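Local coordinates for Alr1585 protein (Nostoc sp., PDB 5C2I) that probably uses hydrogen peroxide at a bound haem to oxidise dyes and other substrates, as a tetrameric DyP-type peroxidase made of two asymmetric dimers, at residues 61-64 and 65-69; 168-171 and 172-175; 223-227 and 228-232; 347-350 and 351-354. The protein carries 1 engineered substitution. All coordinates share one frame; numbering follows the deposited sequence.

Contact 1 of 4, residues 61-64 and 65-69; sequences WIQS and FAQTY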
loop_
_atom_site.group_PDB
_atom_site.type_symbol
_atom_site.label_atom_id
_atom_site.label_comp_id
_atom_site.label_asym_id
_atom_site.label_seq_id
_atom_site.Cartn_x
_atom_site.Cartn_y
_atom_site.Cartn_z
ATOM N N TRP A 61 -31.298 30.437 4.686
ATOM C CA TRP A 61 -30.224 29.438 4.772
ATOM C C TRP A 61 -30.240 28.486 3.561
ATOM O O TRP A 61 -29.200 28.225 2.930
ATOM C CB TRP A 61 -30.270 28.634 6.083
ATOM C CG TRP A 61 -29.123 27.721 6.099
ATOM C CD1 TRP A 61 -27.848 28.028 6.506
ATOM C CD2 TRP A 61 -29.075 26.417 5.554
ATOM N NE1 TRP A 61 -27.022 26.968 6.269
ATOM C CE2 TRP A 61 -27.741 25.969 5.665
ATOM C CE3 TRP A 61 -30.029 25.574 4.976
ATOM C CZ2 TRP A 61 -27.330 24.704 5.213
ATOM C CZ3 TRP A 61 -29.620 24.304 4.528
ATOM C CH2 TRP A 61 -28.276 23.893 4.647
ATOM N N ILE A 62 -31.410 27.945 3.238
ATOM C CA ILE A 62 -31.528 27.038 2.093
ATOM C C ILE A 62 -31.068 27.741 0.816
ATOM O O ILE A 62 -30.347 27.165 -0.004
ATOM C CB ILE A 62 -32.985 26.536 1.943
ATOM C CG1 ILE A 62 -33.338 25.615 3.121
ATOM C CG2 ILE A 62 -33.166 25.765 0.632
ATOM C CD1 ILE A 62 -34.812 25.277 3.196
ATOM N N GLN A 63 -31.524 28.979 0.641
ATOM C CA GLN A 63 -31.125 29.789 -0.500
ATOM C C GLN A 63 -29.595 29.890 -0.585
ATOM O O GLN A 63 -29.012 29.712 -1.673
ATOM C CB GLN A 63 -31.781 31.158 -0.411
ATOM C CG GLN A 63 -31.398 32.108 -1.530
ATOM C CD GLN A 63 -31.944 33.530 -1.339
ATOM O OE1 GLN A 63 -31.793 34.162 -0.262
ATOM N NE2 GLN A 63 -32.543 34.054 -2.358
ATOM N N SER A 64 -28.950 30.194 0.542
ATOM C CA SER A 64 -27.486 30.377 0.545
ATOM C C SER A 64 -26.814 29.054 0.229
ATOM O O SER A 64 -25.838 29.025 -0.504
ATOM C CB SER A 64 -26.944 30.933 1.868
ATOM O OG SER A 64 -27.003 29.879 2.859
ATOM N N PHE A 65 -27.355 27.957 0.762
ATOM C CA PHE A 65 -26.805 26.633 0.459
ATOM C C PHE A 65 -26.934 26.259 -1.009
ATOM O O PHE A 65 -25.986 25.740 -1.611
ATOM C CB PHE A 65 -27.471 25.560 1.322
ATOM C CG PHE A 65 -26.818 24.218 1.199
ATOM C CD1 PHE A 65 -25.621 23.961 1.851
ATOM C CD2 PHE A 65 -27.393 23.226 0.475
ATOM C CE1 PHE A 65 -24.989 22.715 1.732
ATOM C CE2 PHE A 65 -26.799 21.965 0.393
ATOM C CZ PHE A 65 -25.565 21.725 0.997
ATOM N N ALA A 66 -28.064 26.576 -1.608
ATOM C CA ALA A 66 -28.249 26.373 -3.024
ATOM C C ALA A 66 -27.348 27.255 -3.878
ATOM O O ALA A 66 -26.834 26.788 -4.888
ATOM C CB ALA A 66 -29.708 26.606 -3.390
ATOM N N GLN A 67 -27.117 28.500 -3.448
ATOM C CA GLN A 67 -26.239 29.386 -4.216
ATOM C C GLN A 67 -24.797 28.932 -4.128
ATOM O O GLN A 67 -24.053 29.041 -5.093
ATOM C CB GLN A 67 -26.346 30.832 -3.724
ATOM C CG GLN A 67 -27.662 31.485 -4.091
ATOM C CD GLN A 67 -27.937 32.762 -3.312
ATOM O OE1 GLN A 67 -27.346 33.025 -2.249
ATOM N NE2 GLN A 67 -28.867 33.564 -3.831
ATOM N N THR A 68 -24.372 28.467 -2.952
ATOM C CA THR A 68 -22.954 28.225 -2.686
ATOM C C THR A 68 -22.501 26.806 -2.985
ATOM O O THR A 68 -21.384 26.598 -3.481
ATOM C CB THR A 68 -22.622 28.565 -1.227
ATOM O OG1 THR A 68 -23.009 29.923 -0.989
ATOM C CG2 THR A 68 -21.133 28.479 -0.964
ATOM N N TYR A 69 -23.330 25.818 -2.642
ATOM C CA TYR A 69 -22.865 24.431 -2.623
ATOM C C TYR A 69 -23.523 23.459 -3.583
ATOM O O TYR A 69 -22.862 22.527 -4.035
ATOM C CB TYR A 69 -23.029 23.857 -1.198
ATOM C CG TYR A 69 -22.036 24.477 -0.236
ATOM C CD1 TYR A 69 -20.722 24.068 -0.228
ATOM C CD2 TYR A 69 -22.425 25.450 0.674
ATOM C CE1 TYR A 69 -19.788 24.646 0.647
ATOM C CE2 TYR A 69 -21.523 26.002 1.571
ATOM C CZ TYR A 69 -20.206 25.591 1.552
ATOM O OH TYR A 69 -19.303 26.140 2.426
#
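With CG anti to the backbone N in both Trp61 (chi1 -177°) and Phe65 (chi1 -172°), the two aromatic side chains leave one flank of helix 55-68 side by side and point the same way. Their rings are nearly parallel, 18° apart, but slid so far that they barely overlap. What covers the indole is the CB of Phe65, a CH-pi contact 4.0 Å from the centroid of the six-membered ring of Trp61. Alongside it, CH2 of Trp61 meets CG of Phe65 at 3.8 Å. The pair faces Phe96 of strand 93-98, while Trp61 also packs on helix 159-176. Replacing Trp61 by an alanine would probably uncover the CB of Phe65 and open a gap between helices 55-68 and 159-176.

In the backbone beside them, Trp61 O accepts both Phe65 N and, at 2.8 Å, Ser64 OG. One turn on, Ser64 O takes Thr68 N and Thr68 OG1, the latter at 3.0 Å, from opposite faces of its carbonyl plane. Near the C-terminal end of the helix, then, serine and threonine hydroxyls are spent on carbonyls of the preceding turn, while the neighbouring rings are left to apolar contacts that join helix to sheet.

Contact 2 of 4, residues 168-171 and 172-175; sequences QITQ and KLRQ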
loop_
_atom_site.group_PDB
_atom_site.type_symbol
_atom_site.label_atom_id
_atom_site.label_comp_id
_atom_site.label_asym_id
_atom_site.label_seq_id
_atom_site.Cartn_x
_atom_site.Cartn_y
_atom_site.Cartn_z
ATOM N N GLN A 168 -17.865 23.508 8.781
ATOM C CA GLN A 168 -18.129 24.897 8.436
ATOM C C GLN A 168 -19.598 25.126 8.065
ATOM O O GLN A 168 -20.236 26.021 8.600
ATOM C CB GLN A 168 -17.258 25.308 7.266
ATOM C CG GLN A 168 -17.346 26.775 6.910
ATOM C CD GLN A 168 -16.306 27.156 5.862
ATOM O OE1 GLN A 168 -15.307 26.454 5.648
ATOM N NE2 GLN A 168 -16.541 28.262 5.191
ATOM N N ILE A 169 -20.119 24.304 7.171
ATOM C CA ILE A 169 -21.509 24.396 6.747
ATOM C C ILE A 169 -22.459 24.327 7.952
ATOM O O ILE A 169 -23.424 25.106 8.039
ATOM C CB ILE A 169 -21.866 23.284 5.722
ATOM C CG1 ILE A 169 -21.190 23.580 4.384
ATOM C CG2 ILE A 169 -23.372 23.111 5.607
ATOM C CD1 ILE A 169 -21.156 22.399 3.467
ATOM N N THR A 170 -22.179 23.432 8.904
ATOM C CA THR A 170 -23.093 23.223 10.005
ATOM C C THR A 170 -23.177 24.386 11.013
ATOM O O THR A 170 -24.119 24.418 11.809
ATOM C CB THR A 170 -22.857 21.888 10.736
ATOM O OG1 THR A 170 -21.505 21.812 11.197
ATOM C CG2 THR A 170 -23.114 20.733 9.786
ATOM N N GLN A 171 -22.223 25.307 11.006
ATOM C CA GLN A 171 -22.274 26.399 11.957
ATOM C C GLN A 171 -23.507 27.247 11.777
ATOM O O GLN A 171 -24.210 27.490 12.760
ATOM C CB GLN A 171 -21.034 27.284 11.892
ATOM C CG GLN A 171 -19.803 26.551 12.398
ATOM C CD GLN A 171 -18.874 27.449 13.162
ATOM O OE1 GLN A 171 -19.294 28.148 14.096
ATOM N NE2 GLN A 171 -17.618 27.400 12.825
ATOM N N LYS A 172 -23.769 27.693 10.547
ATOM C CA LYS A 172 -24.958 28.513 10.320
ATOM C C LYS A 172 -26.186 27.630 10.306
ATOM O O LYS A 172 -27.254 28.051 10.712
ATOM C CB LYS A 172 -24.841 29.322 9.034
ATOM C CG LYS A 172 -23.926 30.527 9.221
ATOM C CD LYS A 172 -24.102 31.591 8.152
ATOM C CE LYS A 172 -23.324 32.835 8.552
ATOM N NZ LYS A 172 -23.224 33.842 7.452
ATOM N N LEU A 173 -26.022 26.396 9.850
ATOM C CA LEU A 173 -27.156 25.485 9.783
ATOM C C LEU A 173 -27.782 25.241 11.161
ATOM O O LEU A 173 -29.004 25.189 11.300
ATOM C CB LEU A 173 -26.744 24.170 9.128
ATOM C CG LEU A 173 -27.755 23.043 8.991
ATOM C CD1 LEU A 173 -29.026 23.497 8.295
ATOM C CD2 LEU A 173 -27.167 21.887 8.221
ATOM N N ARG A 174 -26.939 25.047 12.170
ATOM C CA ARG A 174 -27.412 24.729 13.508
ATOM C C ARG A 174 -28.234 25.846 14.108
ATOM O O ARG A 174 -29.000 25.602 15.038
ATOM C CB ARG A 174 -26.251 24.441 14.453
ATOM C CG ARG A 174 -25.666 23.062 14.296
ATOM C CD ARG A 174 -24.511 22.818 15.277
ATOM N NE ARG A 174 -23.950 21.502 14.990
ATOM C CZ ARG A 174 -22.746 21.248 14.492
ATOM N NH1 ARG A 174 -21.844 22.241 14.240
ATOM N NH2 ARG A 174 -22.440 19.959 14.248
ATOM N N GLN A 175 -28.060 27.069 13.615
ATOM C CA GLN A 175 -28.847 28.193 14.126
ATOM C C GLN A 175 -30.321 28.009 13.809
ATOM O O GLN A 175 -31.179 28.444 14.569
ATOM C CB GLN A 175 -28.361 29.512 13.506
ATOM C CG GLN A 175 -26.923 29.867 13.858
ATOM C CD GLN A 175 -26.776 30.244 15.332
ATOM O OE1 GLN A 175 -26.110 29.549 16.099
ATOM N NE2 GLN A 175 -27.421 31.329 15.730
HETATM O O HOH W 1 -21.749 28.104 8.472
HETATM O O HOH W 2 -20.671 19.360 12.029
HETATM O O HOH W 3 -23.758 27.286 15.293
#
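Gln168 and Lys172 meet through a water rather than directly: the water donates to Gln168 O at 2.6 Å and accepts from Lys172 N at 2.9 Å, standing in for the usual i to i+4 bond of helix 159-176. The next bond along is slack as well, since Leu173 N reaches Ile169 O only in a weak bond of 3.4 Å; the Leu173 side chain packs on strand 42-50 and helix 55-68. Regular geometry returns at Thr170, whose carbonyl oxygen takes Arg174 N at 2.9 Å.

Thr170 carries the main side-chain contact. Its CB lies over one face of the Arg174 guanidinium, near the rim, the extended arginine chain crossing the threonine at a slant. OG1 of Thr170 sits between the backbone N and the carbonyl carbon (chi1 56°), where it can also bond to Val166 O one turn earlier. It comes within 3.1 Å of Arg174 NH1, but the angle is too poor for a hydrogen bond; a second water links the two residues instead, 2.7 Å from Thr170 OG1 and 2.9 Å from Arg174 NH2.

Gln171 turns its amide to the second subunit, bonding to Glu141 and to the backbone N of Gly143 there. Its own carbonyl oxygen takes a third water at 2.6 Å, which holds Gln175 OE1 weakly.

With the Gln171 amide satisfied across the subunit interface, the three waters carry much of the remaining polar linkage, bridging backbone and side-chain atoms where direct bonds are weak, absent or badly angled.

Contact 3 of 4, residues 223-227 and 228-232; sequences CDFDK and WDPKA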
loop_
_atom_site.group_PDB
_atom_site.type_symbol
_atom_site.label_atom_id
_atom_site.label_comp_id
_atom_site.label_asym_id
_atom_site.label_seq_id
_atom_site.Cartn_x
_atom_site.Cartn_y
_atom_site.Cartn_z
ATOM N N CYS A 223 -21.175 -5.947 -25.145
ATOM C CA CYS A 223 -21.481 -6.619 -26.390
ATOM C C CYS A 223 -22.558 -5.867 -27.180
ATOM O O CYS A 223 -23.449 -6.490 -27.762
ATOM C CB CYS A 223 -21.952 -8.054 -26.134
ATOM S SG CYS A 223 -20.892 -8.979 -24.960
ATOM N N ASP A 224 -22.448 -4.540 -27.202
ATOM C CA ASP A 224 -23.419 -3.694 -27.889
ATOM C C ASP A 224 -24.876 -3.857 -27.358
ATOM O O ASP A 224 -25.836 -3.654 -28.115
ATOM C CB ASP A 224 -23.391 -3.993 -29.369
ATOM C CG ASP A 224 -23.954 -2.845 -30.237
ATOM O OD1 ASP A 224 -23.914 -1.656 -29.864
ATOM O OD2 ASP A 224 -24.453 -3.184 -31.334
ATOM N N PHE A 225 -25.012 -4.226 -26.106
ATOM C CA PHE A 225 -26.350 -4.420 -25.430
ATOM C C PHE A 225 -27.181 -5.489 -26.124
ATOM O O PHE A 225 -28.391 -5.376 -26.169
ATOM C CB PHE A 225 -27.174 -3.100 -25.436
ATOM C CG PHE A 225 -26.531 -1.947 -24.718
ATOM C CD1 PHE A 225 -25.737 -2.121 -23.585
ATOM C CD2 PHE A 225 -26.789 -0.637 -25.151
ATOM C CE1 PHE A 225 -25.170 -1.014 -22.958
ATOM C CE2 PHE A 225 -26.219 0.458 -24.523
ATOM C CZ PHE A 225 -25.425 0.270 -23.401
ATOM N N ASP A 226 -26.554 -6.495 -26.719
ATOM C CA ASP A 226 -27.330 -7.445 -27.528
ATOM C C ASP A 226 -28.260 -8.374 -26.728
ATOM O O ASP A 226 -29.137 -8.990 -27.327
ATOM C CB ASP A 226 -26.479 -8.181 -28.557
ATOM C CG ASP A 226 -25.456 -9.122 -27.991
ATOM O OD1 ASP A 226 -25.470 -9.496 -26.833
ATOM O OD2 ASP A 226 -24.606 -9.527 -28.824
ATOM N N LYS A 227 -28.095 -8.466 -25.418
ATOM C CA LYS A 227 -29.034 -9.246 -24.579
ATOM C C LYS A 227 -29.920 -8.419 -23.637
ATOM O O LYS A 227 -30.964 -8.893 -23.165
ATOM C CB LYS A 227 -28.248 -10.267 -23.738
ATOM C CG LYS A 227 -27.499 -11.292 -24.578
ATOM C CD LYS A 227 -28.476 -12.222 -25.289
ATOM C CE LYS A 227 -27.760 -13.009 -26.389
ATOM N NZ LYS A 227 -26.915 -14.030 -25.745
ATOM N N TRP A 228 -29.504 -7.211 -23.325
ATOM C CA TRP A 228 -30.213 -6.345 -22.385
ATOM C C TRP A 228 -29.870 -4.903 -22.700
ATOM O O TRP A 228 -28.688 -4.568 -22.821
ATOM C CB TRP A 228 -29.795 -6.619 -20.933
ATOM C CG TRP A 228 -30.268 -5.615 -19.949
ATOM C CD1 TRP A 228 -29.511 -4.634 -19.334
ATOM C CD2 TRP A 228 -31.621 -5.432 -19.453
ATOM N NE1 TRP A 228 -30.292 -3.925 -18.459
ATOM C CE2 TRP A 228 -31.583 -4.381 -18.515
ATOM C CE3 TRP A 228 -32.825 -6.097 -19.659
ATOM C CZ2 TRP A 228 -32.733 -3.938 -17.819
ATOM C CZ3 TRP A 228 -33.964 -5.659 -18.955
ATOM C CH2 TRP A 228 -33.906 -4.595 -18.084
ATOM N N ASP A 229 -30.901 -4.069 -22.842
ATOM C CA ASP A 229 -30.730 -2.623 -23.019
ATOM C C ASP A 229 -30.876 -1.896 -21.677
ATOM O O ASP A 229 -31.980 -1.761 -21.169
ATOM C CB ASP A 229 -31.777 -2.119 -24.019
ATOM C CG ASP A 229 -31.657 -0.629 -24.317
ATOM O OD1 ASP A 229 -30.765 0.051 -23.742
ATOM O OD2 ASP A 229 -32.455 -0.159 -25.160
ATOM N N PRO A 230 -29.765 -1.373 -21.099
ATOM C CA PRO A 230 -29.841 -0.691 -19.822
ATOM C C PRO A 230 -30.286 0.786 -19.869
ATOM O O PRO A 230 -30.515 1.397 -18.839
ATOM C CB PRO A 230 -28.393 -0.717 -19.351
ATOM C CG PRO A 230 -27.639 -0.525 -20.615
ATOM C CD PRO A 230 -28.381 -1.389 -21.629
ATOM N N LYS A 231 -30.430 1.349 -21.050
ATOM C CA LYS A 231 -30.921 2.699 -21.165
ATOM C C LYS A 231 -32.329 2.824 -20.621
ATOM O O LYS A 231 -33.104 1.870 -20.615
ATOM C CB LYS A 231 -30.932 3.149 -22.635
ATOM C CG LYS A 231 -29.527 3.294 -23.199
ATOM C CD LYS A 231 -29.470 3.879 -24.607
ATOM C CE LYS A 231 -29.940 3.144 -25.822
ATOM N NZ LYS A 231 -29.861 1.691 -25.736
ATOM N N ALA A 232 -32.657 4.004 -20.141
ATOM C CA ALA A 232 -34.009 4.299 -19.649
ATOM C C ALA A 232 -34.403 5.718 -20.050
ATOM O O ALA A 232 -33.528 6.585 -20.211
ATOM C CB ALA A 232 -34.067 4.161 -18.144
#
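Phe225 and Pro230 cross at about a right angle, with the proline laid over one face of the phenyl ring. Pro230 CD stands 3.5 Å from the centroid of the Phe225 ring and 15° off its normal, a clear CH-pi contact, and Pro230 CG continues it to Phe225 CE1 at 3.4 Å. Lys231 also runs across Phe225 at about a right angle: its chain, bent at chi3 (-70°) and chi4, brings NZ to 3.9 Å from Phe225 CD2. That ammonium is committed to Asp229, forming a salt bridge of 2.7 Å between Lys231 NZ and Asp229 OD1. The same oxygen accepts the backbone N of Lys231 at 3.0 Å, which makes an Asx turn, and the two donors arrive from opposite faces of the carboxylate plane.

The Trp228 indole lies about 5 Å from the haem at its nearest atoms and forms cation-pi contacts with Arg337 and Arg358. Phe225 is backed by Val215 and Glu218 of helix 212-221, and Cys223 at the start of the loop is disulfide-bonded to Cys223 of the third subunit.

A serine in place of Phe225 would probably leave the Pro230 ring without its aromatic cover and the loop less firmly packed on that helix.

The loop is held in part by a proline–aromatic contact beside a doubly used carboxylate oxygen, and the salt bridge probably balances the lysine charge and, with the Asx turn, fixes the Asp229 carboxylate.

Contact 4 of 4, residues 347-350 and 351-354; sequences DGHF and DEAF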
loop_
_atom_site.group_PDB
_atom_site.type_symbol
_atom_site.label_atom_id
_atom_site.label_comp_id
_atom_site.label_asym_id
_atom_site.label_seq_id
_atom_site.Cartn_x
_atom_site.Cartn_y
_atom_site.Cartn_z
ATOM N N ASP A 347 -52.493 -11.767 -23.189
ATOM C CA ASP A 347 -52.985 -11.155 -24.441
ATOM C C ASP A 347 -51.879 -11.096 -25.510
ATOM O O ASP A 347 -52.050 -10.456 -26.543
ATOM C CB ASP A 347 -53.597 -9.765 -24.170
ATOM C CG ASP A 347 -52.547 -8.677 -23.936
ATOM O OD1 ASP A 347 -51.331 -8.982 -23.858
ATOM O OD2 ASP A 347 -52.946 -7.499 -23.835
ATOM N N GLY A 348 -50.736 -11.731 -25.215
ATOM C CA GLY A 348 -49.610 -11.863 -26.138
ATOM C C GLY A 348 -48.821 -10.602 -26.445
ATOM O O GLY A 348 -47.994 -10.607 -27.345
ATOM N N HIS A 349 -49.073 -9.512 -25.719
ATOM C CA HIS A 349 -48.399 -8.249 -25.993
ATOM C C HIS A 349 -47.044 -8.226 -25.260
ATOM O O HIS A 349 -46.869 -7.451 -24.326
ATOM C CB HIS A 349 -49.326 -7.037 -25.645
ATOM C CG HIS A 349 -50.323 -6.711 -26.730
ATOM N ND1 HIS A 349 -51.551 -7.337 -26.833
ATOM C CD2 HIS A 349 -50.248 -5.862 -27.787
ATOM C CE1 HIS A 349 -52.194 -6.877 -27.895
ATOM N NE2 HIS A 349 -51.423 -5.986 -28.495
ATOM N N PHE A 350 -46.104 -9.085 -25.682
ATOM C CA PHE A 350 -44.782 -9.177 -25.034
ATOM C C PHE A 350 -44.118 -7.816 -24.975
ATOM O O PHE A 350 -43.713 -7.376 -23.901
ATOM C CB PHE A 350 -43.810 -10.199 -25.680
ATOM C CG PHE A 350 -42.427 -10.238 -25.019
ATOM C CD1 PHE A 350 -41.421 -9.328 -25.366
ATOM C CD2 PHE A 350 -42.132 -11.176 -24.033
ATOM C CE1 PHE A 350 -40.163 -9.358 -24.757
ATOM C CE2 PHE A 350 -40.869 -11.206 -23.412
ATOM C CZ PHE A 350 -39.888 -10.292 -23.779
ATOM N N ASP A 351 -44.022 -7.137 -26.123
ATOM C CA ASP A 351 -43.279 -5.876 -26.185
ATOM C C ASP A 351 -43.841 -4.823 -25.243
ATOM O O ASP A 351 -43.071 -4.137 -24.548
ATOM C CB ASP A 351 -43.226 -5.324 -27.621
ATOM C CG ASP A 351 -42.312 -6.127 -28.516
ATOM O OD1 ASP A 351 -41.559 -6.998 -28.012
ATOM O OD2 ASP A 351 -42.370 -5.916 -29.744
ATOM N N GLU A 352 -45.164 -4.675 -25.226
ATOM C CA GLU A 352 -45.805 -3.698 -24.354
ATOM C C GLU A 352 -45.582 -4.096 -22.886
ATOM O O GLU A 352 -45.275 -3.247 -22.051
ATOM C CB GLU A 352 -47.310 -3.581 -24.601
ATOM C CG GLU A 352 -47.755 -2.953 -25.933
ATOM C CD GLU A 352 -47.538 -3.841 -27.179
ATOM O OE1 GLU A 352 -47.087 -5.033 -27.055
ATOM O OE2 GLU A 352 -47.823 -3.341 -28.308
ATOM N N ALA A 353 -45.733 -5.381 -22.584
ATOM C CA ALA A 353 -45.580 -5.867 -21.231
ATOM C C ALA A 353 -44.121 -5.697 -20.730
ATOM O O ALA A 353 -43.915 -5.371 -19.586
ATOM C CB ALA A 353 -46.010 -7.325 -21.126
ATOM N N PHE A 354 -43.137 -5.927 -21.600
ATOM C CA PHE A 354 -41.737 -5.729 -21.246
ATOM C C PHE A 354 -41.446 -4.242 -20.978
ATOM O O PHE A 354 -40.749 -3.906 -20.020
ATOM C CB PHE A 354 -40.846 -6.322 -22.332
ATOM C CG PHE A 354 -39.376 -6.383 -21.994
ATOM C CD1 PHE A 354 -38.935 -6.660 -20.725
ATOM C CD2 PHE A 354 -38.427 -6.235 -23.026
ATOM C CE1 PHE A 354 -37.594 -6.744 -20.432
ATOM C CE2 PHE A 354 -37.073 -6.297 -22.731
ATOM C CZ PHE A 354 -36.662 -6.585 -21.439
#
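An Asx turn leads into the N-terminus of helix 350-358, with His349 at its N-cap position. In that turn Asp347 OD1 accepts the backbone N of His349 at 3.0 Å, from above the carboxylate plane. Asp347 O also takes a weak bond from His349 ND1, which may help to settle the rotation of the imidazole. His349 is in addition the centre of an inverse gamma turn, closed by a weak bond from Phe350 N to Gly348 O.

From the cap the helix starts regularly: His349 O receives Ala353 N at 2.9 Å and Phe350 O receives Phe354 N at 2.8 Å, both bonds fairly straight.

Among the side chains, Glu352 folds back toward the cap because its chain bends at chi2 (72°). Its carboxylate comes to the edge of the His349 ring, the two planes 80° apart, and OE1 of Glu352 lies 3.3 Å from CD2 of His349. This is contact with ring carbon; the negative charge might favour a protonated imidazole, though the helix N-terminus would work against it.

Phe350 and Phe354 leave the helix side by side and point the same way, their ring planes inclined at 42°. Both pack on Ala341 of helix 339-343, and Phe354 reaches on to Trp228, so this end of the helix is seated on its neighbour while the histidine and the acidic groups stay at the surface. Between the two phenylalanines the touching atoms are CE1 of Phe350 and CB of Phe354, 3.9 Å apart.

Contacts 1 to 4 follow in series along the chain and fall into two touching pairs. Contacts 1 and 2, with centres 12 Å apart, lie on helices 55-68 and 159-176 in the DyP dimeric alpha+beta barrel range; Trp61 CZ2 meets Leu173 CD1 at 3.7 Å, and Tyr69 packs on Ile169. Contacts 3 and 4, with centres 19 Å apart, join the loop after helix 212-221 to helix 350-358, where Trp228 CZ3 touches Phe354 CZ at 3.8 Å, their side chains about 5 and 10 Å from the haem respectively. Between the pairs the centres are 39 to 53 Å apart. Contacts 2 and 3 each also reach another subunit, tying both regions into the tetramer.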